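Side-chain contacts in nucleoporin NUP159 (Saccharomyces cerevisiae, PDB 1XIP), which forms part of the cytoplasmic nuclear pore machinery, its N-terminal beta-propeller acting in mRNA export by tethering the helicase Dbp5 to the pore: residues 226-231 with 277-282; 244-249 with 299-304; 264-269 with 311-316. All coordinates share one frame; numbering follows the deposited sequence.

Contact 1 of 3, residues 226-231 with 277-282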
ATOM      1  N   ASP A 226      10.054 -12.360   7.409  1.00 32.82           N
ATOM      2  CA  ASP A 226       8.853 -11.858   8.079  1.00 32.57           C
ATOM      3  C   ASP A 226       7.703 -11.549   7.125  1.00 31.53           C
ATOM      4  O   ASP A 226       7.915 -11.166   5.972  1.00 31.71           O
ATOM      5  CB  ASP A 226       9.152 -10.583   8.873  1.00 33.18           C
ATOM      6  CG  ASP A 226      10.484 -10.629   9.602  1.00 36.21           C
ATOM      7  OD1 ASP A 226      11.108 -11.723   9.704  1.00 37.59           O
ATOM      8  OD2 ASP A 226      10.986  -9.587  10.103  1.00 40.30           O
ATOM      9  N   PHE A 227       6.483 -11.703   7.628  1.00 29.91           N
ATOM     10  CA  PHE A 227       5.298 -11.202   6.956  1.00 28.16           C
ATOM     11  C   PHE A 227       4.371 -10.560   7.980  1.00 26.92           C
ATOM     12  O   PHE A 227       4.435 -10.844   9.180  1.00 26.35           O
ATOM     13  CB  PHE A 227       4.553 -12.308   6.198  1.00 28.56           C
ATOM     14  CG  PHE A 227       5.442 -13.205   5.376  1.00 29.59           C
ATOM     15  CD1 PHE A 227       5.723 -12.899   4.053  1.00 30.48           C
ATOM     16  CD2 PHE A 227       5.984 -14.372   5.926  1.00 31.75           C
ATOM     17  CE1 PHE A 227       6.542 -13.727   3.283  1.00 31.53           C
ATOM     18  CE2 PHE A 227       6.818 -15.206   5.168  1.00 32.82           C
ATOM     19  CZ  PHE A 227       7.095 -14.880   3.842  1.00 32.30           C
ATOM     20  N   LEU A 228       3.512  -9.678   7.497  1.00 25.18           N
ATOM     21  CA  LEU A 228       2.459  -9.130   8.312  1.00 23.51           C
ATOM     22  C   LEU A 228       1.159  -9.520   7.642  1.00 23.03           C
ATOM     23  O   LEU A 228       0.961  -9.243   6.459  1.00 22.91           O
ATOM     24  CB  LEU A 228       2.615  -7.614   8.380  1.00 23.36           C
ATOM     25  CG  LEU A 228       1.763  -6.693   9.258  1.00 21.96           C
ATOM     26  CD1 LEU A 228       1.121  -5.650   8.406  1.00 19.48           C
ATOM     27  CD2 LEU A 228       0.743  -7.412  10.083  1.00 19.45           C
ATOM     28  N   ALA A 229       0.293 -10.201   8.390  1.00 22.54           N
ATOM     29  CA  ALA A 229      -0.993 -10.684   7.875  1.00 21.58           C
ATOM     30  C   ALA A 229      -2.142 -10.068   8.636  1.00 21.05           C
ATOM     31  O   ALA A 229      -2.035  -9.816   9.832  1.00 20.55           O
ATOM     32  CB  ALA A 229      -1.062 -12.185   7.974  1.00 21.72           C
ATOM     33  N   VAL A 230      -3.254  -9.841   7.953  1.00 20.94           N
ATOM     34  CA  VAL A 230      -4.436  -9.348   8.637  1.00 21.02           C
ATOM     35  C   VAL A 230      -5.665 -10.191   8.335  1.00 21.70           C
ATOM     36  O   VAL A 230      -5.871 -10.620   7.198  1.00 21.81           O
ATOM     37  CB  VAL A 230      -4.712  -7.865   8.351  1.00 21.07           C
ATOM     38  CG1 VAL A 230      -5.830  -7.355   9.270  1.00 20.55           C
ATOM     39  CG2 VAL A 230      -3.445  -7.024   8.535  1.00 19.10           C
ATOM     40  N   PHE A 231      -6.455 -10.441   9.378  1.00 22.37           N
ATOM     41  CA  PHE A 231      -7.703 -11.178   9.281  1.00 23.61           C
ATOM     42  C   PHE A 231      -8.795 -10.338   9.920  1.00 25.35           C
ATOM     43  O   PHE A 231      -8.560  -9.660  10.924  1.00 25.34           O
ATOM     44  CB  PHE A 231      -7.589 -12.527   9.993  1.00 23.16           C
ATOM     45  CG  PHE A 231      -6.455 -13.362   9.508  1.00 22.09           C
ATOM     46  CD1 PHE A 231      -6.582 -14.123   8.342  1.00 21.46           C
ATOM     47  CD2 PHE A 231      -5.241 -13.370  10.195  1.00 21.67           C
ATOM     48  CE1 PHE A 231      -5.518 -14.896   7.858  1.00 21.89           C
ATOM     49  CE2 PHE A 231      -4.156 -14.131   9.724  1.00 22.78           C
ATOM     50  CZ  PHE A 231      -4.294 -14.905   8.546  1.00 22.14           C
ATOM     51  N   PRO A 277      -9.780  -3.755   1.977  1.00 24.37           N
ATOM     52  CA  PRO A 277      -8.576  -3.960   2.804  1.00 24.44           C
ATOM     53  C   PRO A 277      -7.270  -3.977   2.049  1.00 24.15           C
ATOM     54  O   PRO A 277      -7.088  -4.810   1.170  1.00 25.40           O
ATOM     55  CB  PRO A 277      -8.814  -5.333   3.406  1.00 24.24           C
ATOM     56  CG  PRO A 277     -10.286  -5.362   3.556  1.00 25.91           C
ATOM     57  CD  PRO A 277     -10.779  -4.811   2.208  1.00 24.90           C
ATOM     58  N   TYR A 278      -6.363  -3.072   2.402  1.00 23.39           N
ATOM     59  CA  TYR A 278      -5.042  -3.027   1.796  1.00 22.46           C
ATOM     60  C   TYR A 278      -4.054  -2.347   2.734  1.00 22.40           C
ATOM     61  O   TYR A 278      -4.375  -1.353   3.384  1.00 22.10           O
ATOM     62  CB  TYR A 278      -5.076  -2.343   0.416  1.00 22.10           C
ATOM     63  CG  TYR A 278      -3.701  -2.202  -0.201  1.00 21.41           C
ATOM     64  CD1 TYR A 278      -3.025  -3.312  -0.709  1.00 21.34           C
ATOM     65  CD2 TYR A 278      -3.071  -0.954  -0.256  1.00 20.90           C
ATOM     66  CE1 TYR A 278      -1.749  -3.188  -1.240  1.00 23.64           C
ATOM     67  CE2 TYR A 278      -1.802  -0.812  -0.775  1.00 21.70           C
ATOM     68  CZ  TYR A 278      -1.136  -1.930  -1.262  1.00 25.07           C
ATOM     69  OH  TYR A 278       0.134  -1.792  -1.784  1.00 27.57           O
HETATM   70  N   MSE A 279      -2.860  -2.911   2.814  1.00 22.73           N
HETATM   71  CA  MSE A 279      -1.818  -2.406   3.689  1.00 23.39           C
HETATM   72  C   MSE A 279      -0.781  -1.657   2.866  1.00 22.85           C
HETATM   73  O   MSE A 279      -0.149  -2.254   2.001  1.00 22.70           O
HETATM   74  CB  MSE A 279      -1.156  -3.580   4.434  1.00 23.88           C
HETATM   75  CG  MSE A 279      -0.110  -3.177   5.465  1.00 26.46           C
HETATM   76 SE   MSE A 279      -0.885  -2.281   7.050  1.00 35.75          SE
HETATM   77  CE  MSE A 279      -2.113  -3.677   7.642  1.00 29.19           C
ATOM     78  N   TYR A 280      -0.617  -0.360   3.142  1.00 22.38           N
ATOM     79  CA  TYR A 280       0.396   0.480   2.491  1.00 22.51           C
ATOM     80  C   TYR A 280       1.759   0.298   3.148  1.00 23.84           C
ATOM     81  O   TYR A 280       1.854   0.304   4.370  1.00 24.28           O
ATOM     82  CB  TYR A 280      -0.036   1.955   2.507  1.00 21.45           C
ATOM     83  CG  TYR A 280      -1.300   2.186   1.718  1.00 19.13           C
ATOM     84  CD1 TYR A 280      -1.250   2.469   0.354  1.00 16.03           C
ATOM     85  CD2 TYR A 280      -2.548   2.062   2.316  1.00 16.72           C
ATOM     86  CE1 TYR A 280      -2.395   2.652  -0.374  1.00 14.80           C
ATOM     87  CE2 TYR A 280      -3.700   2.226   1.594  1.00 15.64           C
ATOM     88  CZ  TYR A 280      -3.622   2.519   0.246  1.00 16.52           C
ATOM     89  OH  TYR A 280      -4.781   2.703  -0.488  1.00 17.29           O
ATOM     90  N   LYS A 281       2.796   0.095   2.337  1.00 25.27           N
ATOM     91  CA  LYS A 281       4.146  -0.117   2.840  1.00 27.28           C
ATOM     92  C   LYS A 281       5.204   0.693   2.082  1.00 29.18           C
ATOM     93  O   LYS A 281       5.271   0.689   0.858  1.00 28.96           O
ATOM     94  CB  LYS A 281       4.520  -1.602   2.853  1.00 27.33           C
ATOM     95  CG  LYS A 281       5.877  -1.892   3.513  1.00 26.79           C
ATOM     96  CD  LYS A 281       6.478  -3.228   3.068  1.00 28.81           C
ATOM     97  CE  LYS A 281       6.692  -3.311   1.548  1.00 30.84           C
ATOM     98  NZ  LYS A 281       6.827  -4.723   1.030  1.00 31.79           N
ATOM     99  N   VAL A 282       6.022   1.391   2.854  1.00 31.94           N
ATOM    100  CA  VAL A 282       7.136   2.142   2.347  1.00 34.44           C
ATOM    101  C   VAL A 282       8.362   1.631   3.089  1.00 36.54           C
ATOM    102  O   VAL A 282       8.332   1.462   4.301  1.00 36.57           O
ATOM    103  CB  VAL A 282       6.916   3.627   2.598  1.00 34.19           C
ATOM    104  CG1 VAL A 282       8.225   4.341   2.799  1.00 34.72           C
ATOM    105  CG2 VAL A 282       6.147   4.230   1.452  1.00 34.36           C
TER
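Where Met279 reaches across to Leu228 and Val230 no ring takes part; the flat groups are its neighbours in sequence, Tyr278 and Tyr280, which pack on each other. Over one face of the Tyr280 ring, 3.5 Å above its plane and close to its centre, stands CD2 of Tyr278. In return, CD1 of Tyr280 lies at the edge of the Tyr278 ring and in its plane, an edge-on approach. The phenol oxygen of Tyr280 is hydrogen-bonded to the carbonyl of Leu40, and its side chain also packs on Pro337 and Val340. The contact itself is aliphatic. Met279, present as selenomethionine, has CG anti to its backbone N (chi1 -176°) and then bends at chi2 (70°) and chi3 (58°), which turns the terminal methyl toward the facing strand. That methyl serves both partners: Met279 CE is 3.7 Å from CG2 of Val230 and 3.9 Å from CD1 of Leu228. The same Leu228 methyl also touches the bent part of the chain, CD1 lying 4.0 Å from CG and 4.1 Å from SE of Met279. Both partners cross the Met279 side chain at about a right angle. This is sheet-against-sheet packing in a beta-propeller: strands 226-232 and 279-284 belong to different sheets, and 8.9 Å separates CA of Val230 from CA of Met279, the nearest pair of CA atoms across the two segments. Residues 229-232 carry an FG repeat sequence, yet here it is built into an ordered, buried strand. Met279 also touches Ser218 and Thr220 of strand 215-221 and Met248 of strand 246-254.

Contact 2 of 3, residues 244-249 with 299-304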
ATOM      1  N   TYR A 244     -14.868  -1.817  11.326  1.00 37.91           N
ATOM      2  CA  TYR A 244     -13.879  -2.883  11.047  1.00 35.38           C
ATOM      3  C   TYR A 244     -13.415  -3.605  12.307  1.00 34.26           C
ATOM      4  O   TYR A 244     -13.119  -2.972  13.330  1.00 33.99           O
ATOM      5  CB  TYR A 244     -12.662  -2.362  10.264  1.00 34.74           C
ATOM      6  CG  TYR A 244     -13.009  -1.759   8.927  1.00 32.90           C
ATOM      7  CD1 TYR A 244     -13.271  -2.570   7.813  1.00 31.65           C
ATOM      8  CD2 TYR A 244     -13.090  -0.384   8.770  1.00 31.23           C
ATOM      9  CE1 TYR A 244     -13.606  -2.018   6.588  1.00 30.12           C
ATOM     10  CE2 TYR A 244     -13.434   0.177   7.554  1.00 31.49           C
ATOM     11  CZ  TYR A 244     -13.685  -0.642   6.468  1.00 31.01           C
ATOM     12  OH  TYR A 244     -14.011  -0.069   5.269  1.00 31.39           O
ATOM     13  N   ASP A 245     -13.364  -4.928  12.229  1.00 32.61           N
ATOM     14  CA  ASP A 245     -12.772  -5.726  13.278  1.00 32.05           C
ATOM     15  C   ASP A 245     -11.644  -6.588  12.700  1.00 31.35           C
ATOM     16  O   ASP A 245     -11.883  -7.493  11.899  1.00 31.07           O
ATOM     17  CB  ASP A 245     -13.837  -6.581  13.974  1.00 32.33           C
ATOM     18  CG  ASP A 245     -13.247  -7.514  15.031  1.00 34.07           C
ATOM     19  OD1 ASP A 245     -12.354  -7.057  15.811  1.00 36.44           O
ATOM     20  OD2 ASP A 245     -13.602  -8.720  15.141  1.00 33.57           O
ATOM     21  N   GLN A 246     -10.410  -6.305  13.106  1.00 30.60           N
ATOM     22  CA  GLN A 246      -9.257  -6.927  12.464  1.00 29.77           C
ATOM     23  C   GLN A 246      -8.189  -7.418  13.432  1.00 29.33           C
ATOM     24  O   GLN A 246      -7.929  -6.786  14.452  1.00 29.67           O
ATOM     25  CB  GLN A 246      -8.632  -5.941  11.485  1.00 29.42           C
ATOM     26  CG  GLN A 246      -9.337  -5.875  10.161  1.00 28.78           C
ATOM     27  CD  GLN A 246      -8.892  -4.697   9.336  1.00 27.73           C
ATOM     28  OE1 GLN A 246      -7.845  -4.131   9.596  1.00 28.82           O
ATOM     29  NE2 GLN A 246      -9.691  -4.317   8.343  1.00 27.41           N
ATOM     30  N   LYS A 247      -7.546  -8.526  13.088  1.00 28.85           N
ATOM     31  CA  LYS A 247      -6.399  -8.995  13.845  1.00 28.82           C
ATOM     32  C   LYS A 247      -5.134  -9.019  13.007  1.00 28.91           C
ATOM     33  O   LYS A 247      -5.123  -9.570  11.910  1.00 28.43           O
ATOM     34  CB  LYS A 247      -6.680 -10.371  14.426  1.00 28.88           C
ATOM     35  CG  LYS A 247      -7.596 -10.326  15.618  1.00 28.79           C
ATOM     36  CD  LYS A 247      -7.675 -11.659  16.304  1.00 29.16           C
ATOM     37  CE  LYS A 247      -8.493 -11.567  17.568  1.00 29.14           C
ATOM     38  NZ  LYS A 247      -7.710 -10.921  18.654  1.00 29.91           N
HETATM   39  N   MSE A 248      -4.067  -8.420  13.531  1.00 29.44           N
HETATM   40  CA  MSE A 248      -2.783  -8.398  12.826  1.00 30.61           C
HETATM   41  C   MSE A 248      -1.762  -9.334  13.434  1.00 29.71           C
HETATM   42  O   MSE A 248      -1.617  -9.404  14.650  1.00 29.60           O
HETATM   43  CB  MSE A 248      -2.188  -6.993  12.736  1.00 31.44           C
HETATM   44  CG  MSE A 248      -2.987  -5.918  13.407  1.00 37.77           C
HETATM   45 SE   MSE A 248      -4.567  -5.361  12.380  1.00 49.83          SE
HETATM   46  CE  MSE A 248      -3.695  -4.265  11.042  1.00 47.03           C
ATOM     47  N   TYR A 249      -1.041 -10.040  12.568  1.00 28.71           N
ATOM     48  CA  TYR A 249      -0.026 -10.972  13.006  1.00 27.87           C
ATOM     49  C   TYR A 249       1.277 -10.754  12.266  1.00 27.90           C
ATOM     50  O   TYR A 249       1.290 -10.573  11.054  1.00 28.19           O
ATOM     51  CB  TYR A 249      -0.506 -12.407  12.808  1.00 27.13           C
ATOM     52  CG  TYR A 249      -1.662 -12.781  13.701  1.00 26.47           C
ATOM     53  CD1 TYR A 249      -1.450 -13.381  14.940  1.00 25.70           C
ATOM     54  CD2 TYR A 249      -2.973 -12.535  13.310  1.00 25.09           C
ATOM     55  CE1 TYR A 249      -2.517 -13.725  15.747  1.00 23.80           C
ATOM     56  CE2 TYR A 249      -4.028 -12.865  14.109  1.00 23.82           C
ATOM     57  CZ  TYR A 249      -3.806 -13.462  15.319  1.00 24.12           C
ATOM     58  OH  TYR A 249      -4.900 -13.797  16.103  1.00 25.66           O
ATOM     59  N   SER A 299      -2.956   1.984   6.427  1.00 20.03           N
ATOM     60  CA  SER A 299      -4.005   1.051   6.092  1.00 20.35           C
ATOM     61  C   SER A 299      -5.169   1.797   5.500  1.00 20.59           C
ATOM     62  O   SER A 299      -5.443   2.927   5.900  1.00 20.29           O
ATOM     63  CB  SER A 299      -4.436   0.335   7.364  1.00 20.09           C
ATOM     64  OG  SER A 299      -5.458  -0.615   7.150  1.00 22.98           O
ATOM     65  N   SER A 300      -5.851   1.161   4.545  1.00 20.90           N
ATOM     66  CA  SER A 300      -7.099   1.686   3.980  1.00 21.21           C
ATOM     67  C   SER A 300      -8.196   1.774   5.051  1.00 21.67           C
ATOM     68  O   SER A 300      -9.171   2.522   4.906  1.00 22.25           O
ATOM     69  CB  SER A 300      -7.563   0.839   2.770  1.00 21.21           C
ATOM     70  OG  SER A 300      -7.953  -0.497   3.130  1.00 23.09           O
ATOM     71  N   CYS A 301      -8.008   1.052   6.154  1.00 21.89           N
ATOM     72  CA  CYS A 301      -9.022   1.001   7.212  1.00 22.40           C
ATOM     73  C   CYS A 301      -8.634   1.715   8.468  1.00 22.41           C
ATOM     74  O   CYS A 301      -9.209   1.438   9.512  1.00 23.20           O
ATOM     75  CB  CYS A 301      -9.341  -0.441   7.572  1.00 21.86           C
ATOM     76  SG  CYS A 301     -10.198  -1.184   6.222  1.00 23.54           S
ATOM     77  N   SER A 302      -7.675   2.634   8.391  1.00 22.29           N
ATOM     78  CA  SER A 302      -7.147   3.246   9.603  1.00 22.23           C
ATOM     79  C   SER A 302      -6.581   4.626   9.325  1.00 22.03           C
ATOM     80  O   SER A 302      -6.208   4.929   8.199  1.00 21.89           O
ATOM     81  CB  SER A 302      -6.083   2.312  10.201  1.00 22.62           C
ATOM     82  OG  SER A 302      -5.191   2.969  11.087  1.00 23.97           O
ATOM     83  N   SER A 303      -6.506   5.456  10.357  1.00 22.37           N
ATOM     84  CA  SER A 303      -5.949   6.803  10.226  1.00 23.26           C
ATOM     85  C   SER A 303      -4.562   6.883  10.820  1.00 23.46           C
ATOM     86  O   SER A 303      -3.968   7.958  10.880  1.00 23.30           O
ATOM     87  CB  SER A 303      -6.837   7.811  10.914  1.00 23.03           C
ATOM     88  OG  SER A 303      -8.170   7.351  10.895  1.00 27.47           O
ATOM     89  N   GLU A 304      -4.043   5.745  11.276  1.00 23.67           N
ATOM     90  CA  GLU A 304      -2.764   5.750  11.945  1.00 24.75           C
ATOM     91  C   GLU A 304      -1.655   5.220  11.066  1.00 24.19           C
ATOM     92  O   GLU A 304      -1.882   4.398  10.182  1.00 24.30           O
ATOM     93  CB  GLU A 304      -2.837   5.011  13.277  1.00 25.32           C
ATOM     94  CG  GLU A 304      -3.409   5.876  14.400  1.00 29.70           C
ATOM     95  CD  GLU A 304      -3.691   5.069  15.655  1.00 36.09           C
ATOM     96  OE1 GLU A 304      -2.720   4.516  16.248  1.00 38.41           O
ATOM     97  OE2 GLU A 304      -4.883   4.966  16.050  1.00 39.51           O
TER
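Two similar first torsions bring Tyr244 and Cys301 together: the ring of Tyr244 (chi1 -60°) and the sulfur of Cys301 (chi1 -69°) each stand beside their own backbone N, anti to the carbonyl carbon. The thiol thereby settles over one face of the ring, Cys301 SG being 3.5 Å from the centroid of the Tyr244 ring and only 10° off its normal. This is a sulfur-aromatic contact. The methylene adds a CH-pi interaction over the same face, with Cys301 CB 4.1 Å from the Tyr244 centroid. Gln246 approaches the cysteine through its amide, NE2 coming within 3.8 Å of Cys301 SG in a van der Waals contact. Residues 299-302 form a type I turn, and within it Ser299 OG accepts a hydrogen bond from Cys301 N (3.2 Å), an ST turn that fixes the backbone carrying the thiol. The ring is held at its far end, where the Tyr244 hydroxyl is hydrogen-bonded to the Ile273 carbonyl and the Arg275 amide. With an alanine here, the Cys301 sulfur would probably lose the aromatic surface it rests on, and those two backbone groups their shared hydroxyl. Strand 246-254 is thus joined at its start to the loop following strand 292-299, in the neighbouring sheet of the propeller. With no hydrogen bond crossing between the segments, cohesion rests on dispersion and on the fit of a polarisable sulfur to a ring face.

Contact 3 of 3, residues 264-269 with 311-316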
ATOM      1  N   PHE A 264      -1.582  -5.270  18.439  1.00 26.09           N
ATOM      2  CA  PHE A 264      -2.704  -4.386  18.507  1.00 25.63           C
ATOM      3  C   PHE A 264      -2.225  -2.990  18.175  1.00 25.81           C
ATOM      4  O   PHE A 264      -2.988  -2.031  18.260  1.00 25.90           O
ATOM      5  CB  PHE A 264      -3.326  -4.450  19.907  1.00 25.28           C
ATOM      6  CG  PHE A 264      -3.893  -5.800  20.242  1.00 24.59           C
ATOM      7  CD1 PHE A 264      -5.213  -6.134  19.885  1.00 23.34           C
ATOM      8  CD2 PHE A 264      -3.108  -6.757  20.884  1.00 23.19           C
ATOM      9  CE1 PHE A 264      -5.736  -7.398  20.176  1.00 21.83           C
ATOM     10  CE2 PHE A 264      -3.621  -8.010  21.177  1.00 22.46           C
ATOM     11  CZ  PHE A 264      -4.943  -8.331  20.825  1.00 21.94           C
ATOM     12  N   ASP A 265      -0.957  -2.875  17.778  1.00 26.18           N
ATOM     13  CA  ASP A 265      -0.342  -1.545  17.588  1.00 26.85           C
ATOM     14  C   ASP A 265       0.050  -1.202  16.157  1.00 26.39           C
ATOM     15  O   ASP A 265       0.659  -0.158  15.916  1.00 26.58           O
ATOM     16  CB  ASP A 265       0.875  -1.335  18.509  1.00 27.12           C
ATOM     17  CG  ASP A 265       0.513  -1.346  19.986  1.00 28.59           C
ATOM     18  OD1 ASP A 265      -0.615  -0.900  20.352  1.00 30.35           O
ATOM     19  OD2 ASP A 265       1.310  -1.779  20.856  1.00 29.88           O
ATOM     20  N   ILE A 266      -0.272  -2.071  15.213  1.00 25.95           N
ATOM     21  CA  ILE A 266      -0.095  -1.722  13.819  1.00 25.54           C
ATOM     22  C   ILE A 266      -1.448  -1.366  13.251  1.00 26.37           C
ATOM     23  O   ILE A 266      -2.337  -2.221  13.180  1.00 27.01           O
ATOM     24  CB  ILE A 266       0.542  -2.864  13.013  1.00 24.82           C
ATOM     25  CG1 ILE A 266       2.015  -3.028  13.382  1.00 22.93           C
ATOM     26  CG2 ILE A 266       0.419  -2.572  11.535  1.00 24.43           C
ATOM     27  CD1 ILE A 266       2.681  -4.210  12.731  1.00 19.87           C
ATOM     28  N   THR A 267      -1.614  -0.101  12.873  1.00 26.73           N
ATOM     29  CA  THR A 267      -2.739   0.316  12.042  1.00 27.85           C
ATOM     30  C   THR A 267      -4.111  -0.106  12.583  1.00 27.88           C
ATOM     31  O   THR A 267      -4.850  -0.784  11.876  1.00 29.05           O
ATOM     32  CB  THR A 267      -2.634  -0.282  10.628  1.00 27.53           C
ATOM     33  OG1 THR A 267      -1.340  -0.008  10.081  1.00 29.61           O
ATOM     34  CG2 THR A 267      -3.635   0.366   9.712  1.00 30.05           C
ATOM     35  N   PRO A 268      -4.462   0.246  13.818  1.00 27.96           N
ATOM     36  CA  PRO A 268      -5.788  -0.112  14.331  1.00 27.46           C
ATOM     37  C   PRO A 268      -6.946   0.377  13.421  1.00 27.80           C
ATOM     38  O   PRO A 268      -6.994   1.558  13.043  1.00 28.00           O
ATOM     39  CB  PRO A 268      -5.830   0.576  15.700  1.00 27.76           C
ATOM     40  CG  PRO A 268      -4.616   1.473  15.782  1.00 26.92           C
ATOM     41  CD  PRO A 268      -3.640   0.951  14.831  1.00 27.88           C
ATOM     42  N   PRO A 269      -7.879  -0.517  13.089  1.00 27.85           N
ATOM     43  CA  PRO A 269      -8.889  -0.246  12.072  1.00 27.71           C
ATOM     44  C   PRO A 269     -10.117   0.492  12.579  1.00 28.16           C
ATOM     45  O   PRO A 269     -11.183  -0.118  12.680  1.00 28.26           O
ATOM     46  CB  PRO A 269      -9.282  -1.645  11.621  1.00 27.84           C
ATOM     47  CG  PRO A 269      -9.116  -2.471  12.813  1.00 27.91           C
ATOM     48  CD  PRO A 269      -8.045  -1.859  13.667  1.00 27.79           C
ATOM     49  N   LYS A 311      12.186  -5.915  13.699  1.00 29.52           N
ATOM     50  CA  LYS A 311      12.043  -6.870  14.814  1.00 29.16           C
ATOM     51  C   LYS A 311      10.860  -6.595  15.757  1.00 28.39           C
ATOM     52  O   LYS A 311      10.370  -7.516  16.405  1.00 28.67           O
ATOM     53  CB  LYS A 311      13.339  -6.933  15.633  1.00 29.70           C
ATOM     54  CG  LYS A 311      13.825  -5.578  16.183  1.00 31.20           C
ATOM     55  CD  LYS A 311      14.529  -5.715  17.536  1.00 33.77           C
ATOM     56  CE  LYS A 311      15.462  -4.536  17.838  1.00 35.82           C
ATOM     57  NZ  LYS A 311      14.710  -3.295  18.198  1.00 36.41           N
ATOM     58  N   GLN A 312      10.431  -5.333  15.827  1.00 27.15           N
ATOM     59  CA  GLN A 312       9.314  -4.939  16.664  1.00 26.25           C
ATOM     60  C   GLN A 312       8.702  -3.628  16.189  1.00 26.12           C
ATOM     61  O   GLN A 312       9.268  -2.945  15.334  1.00 25.74           O
ATOM     62  CB  GLN A 312       9.744  -4.827  18.126  1.00 26.31           C
ATOM     63  CG  GLN A 312      10.446  -3.517  18.489  1.00 26.38           C
ATOM     64  CD  GLN A 312      11.405  -3.668  19.652  1.00 26.58           C
ATOM     65  OE1 GLN A 312      12.612  -3.549  19.475  1.00 26.87           O
ATOM     66  NE2 GLN A 312      10.873  -3.926  20.841  1.00 25.37           N
ATOM     67  N   VAL A 313       7.546  -3.285  16.769  1.00 25.91           N
ATOM     68  CA  VAL A 313       6.837  -2.045  16.470  1.00 25.84           C
ATOM     69  C   VAL A 313       7.406  -0.936  17.325  1.00 26.65           C
ATOM     70  O   VAL A 313       7.702  -1.151  18.490  1.00 26.29           O
ATOM     71  CB  VAL A 313       5.303  -2.177  16.764  1.00 25.46           C
ATOM     72  CG1 VAL A 313       4.569  -0.845  16.557  1.00 24.26           C
ATOM     73  CG2 VAL A 313       4.685  -3.254  15.915  1.00 24.74           C
ATOM     74  N   ILE A 314       7.547   0.249  16.750  1.00 28.13           N
ATOM     75  CA  ILE A 314       8.120   1.385  17.462  1.00 30.17           C
ATOM     76  C   ILE A 314       7.137   2.521  17.595  1.00 31.52           C
ATOM     77  O   ILE A 314       6.594   3.005  16.610  1.00 32.00           O
ATOM     78  CB  ILE A 314       9.360   1.877  16.739  1.00 30.19           C
ATOM     79  CG1 ILE A 314      10.500   0.894  16.938  1.00 30.46           C
ATOM     80  CG2 ILE A 314       9.756   3.282  17.199  1.00 30.71           C
ATOM     81  CD1 ILE A 314      11.363   0.833  15.739  1.00 32.65           C
ATOM     82  N   GLU A 315       6.906   2.947  18.822  1.00 33.51           N
ATOM     83  CA  GLU A 315       6.167   4.161  19.066  1.00 35.41           C
ATOM     84  C   GLU A 315       7.186   5.229  19.410  1.00 36.22           C
ATOM     85  O   GLU A 315       8.119   4.968  20.180  1.00 35.93           O
ATOM     86  CB  GLU A 315       5.185   3.968  20.223  1.00 35.93           C
ATOM     87  CG  GLU A 315       3.818   3.419  19.816  1.00 38.83           C
ATOM     88  CD  GLU A 315       2.718   3.747  20.833  1.00 42.71           C
ATOM     89  OE1 GLU A 315       2.812   3.305  22.007  1.00 43.02           O
ATOM     90  OE2 GLU A 315       1.751   4.452  20.460  1.00 45.03           O
ATOM     91  N   PRO A 316       7.037   6.415  18.819  1.00 37.33           N
ATOM     92  CA  PRO A 316       7.799   7.593  19.249  1.00 38.36           C
ATOM     93  C   PRO A 316       7.421   7.960  20.682  1.00 39.58           C
ATOM     94  O   PRO A 316       6.309   7.638  21.123  1.00 39.61           O
ATOM     95  CB  PRO A 316       7.331   8.683  18.284  1.00 38.17           C
ATOM     96  CG  PRO A 316       6.758   7.952  17.135  1.00 37.70           C
ATOM     97  CD  PRO A 316       6.148   6.722  17.686  1.00 37.32           C
TER
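The loop that leads from strand 257-263 toward strand 279-284, and so from one sheet of the beta-propeller to the next, packs here against strand 313-316, which pairs in parallel with strand 11-14 near the N-terminus. Val313 is the focus on the strand side. With CG1 anti to its backbone N (chi1 176°), its two methyls divide the loop between them. Val313 CG2 meets Ile266, lying 3.7 Å from Ile266 CG1 and 3.9 Å from Ile266 CD1. The other methyl, Val313 CG1, rests against Asp265, 4.0 Å from its carbonyl O and 4.2 Å from its CB. Ile266 packs on Ile250 and Ser306 as well, whereas Val313 also touches Thr11 and Trp308, so the pair is enclosed by apolar and polar neighbours from several strands. The acidic groups beside it are turned to other partners: Glu315 forms a salt bridge with Arg322, and Asp265 OD2 is hydrogen-bonded to the hydroxyl of Thr11, tying the loop to the strand that flanks 313-316. Between the two carboxylates, Asp265 OD2 and Glu315 OE1 remain 5.4 Å apart.

Overall arrangement
The three contacts form a connected series across neighbouring parts of the propeller. Contacts 1 and 2 share a sheet: strands 226-232 and 246-254 are adjacent and antiparallel, joined by a probable hydrogen bond between Ala229 N and Tyr249 O (2.9 Å), and the contact centres lie about 9 Å apart. Contact 3 sits about 12 Å from contact 1 and about 11 Å from contact 2, centre to centre. Its loop reaches both: Thr267 OG1 approaches Met279 SE at 3.8 Å, and the carbonyl O of Ile266 comes within 3.3 Å of Met248 CE. All three are structural packing within the domain that binds Dbp5, and their segments alternate along the chain.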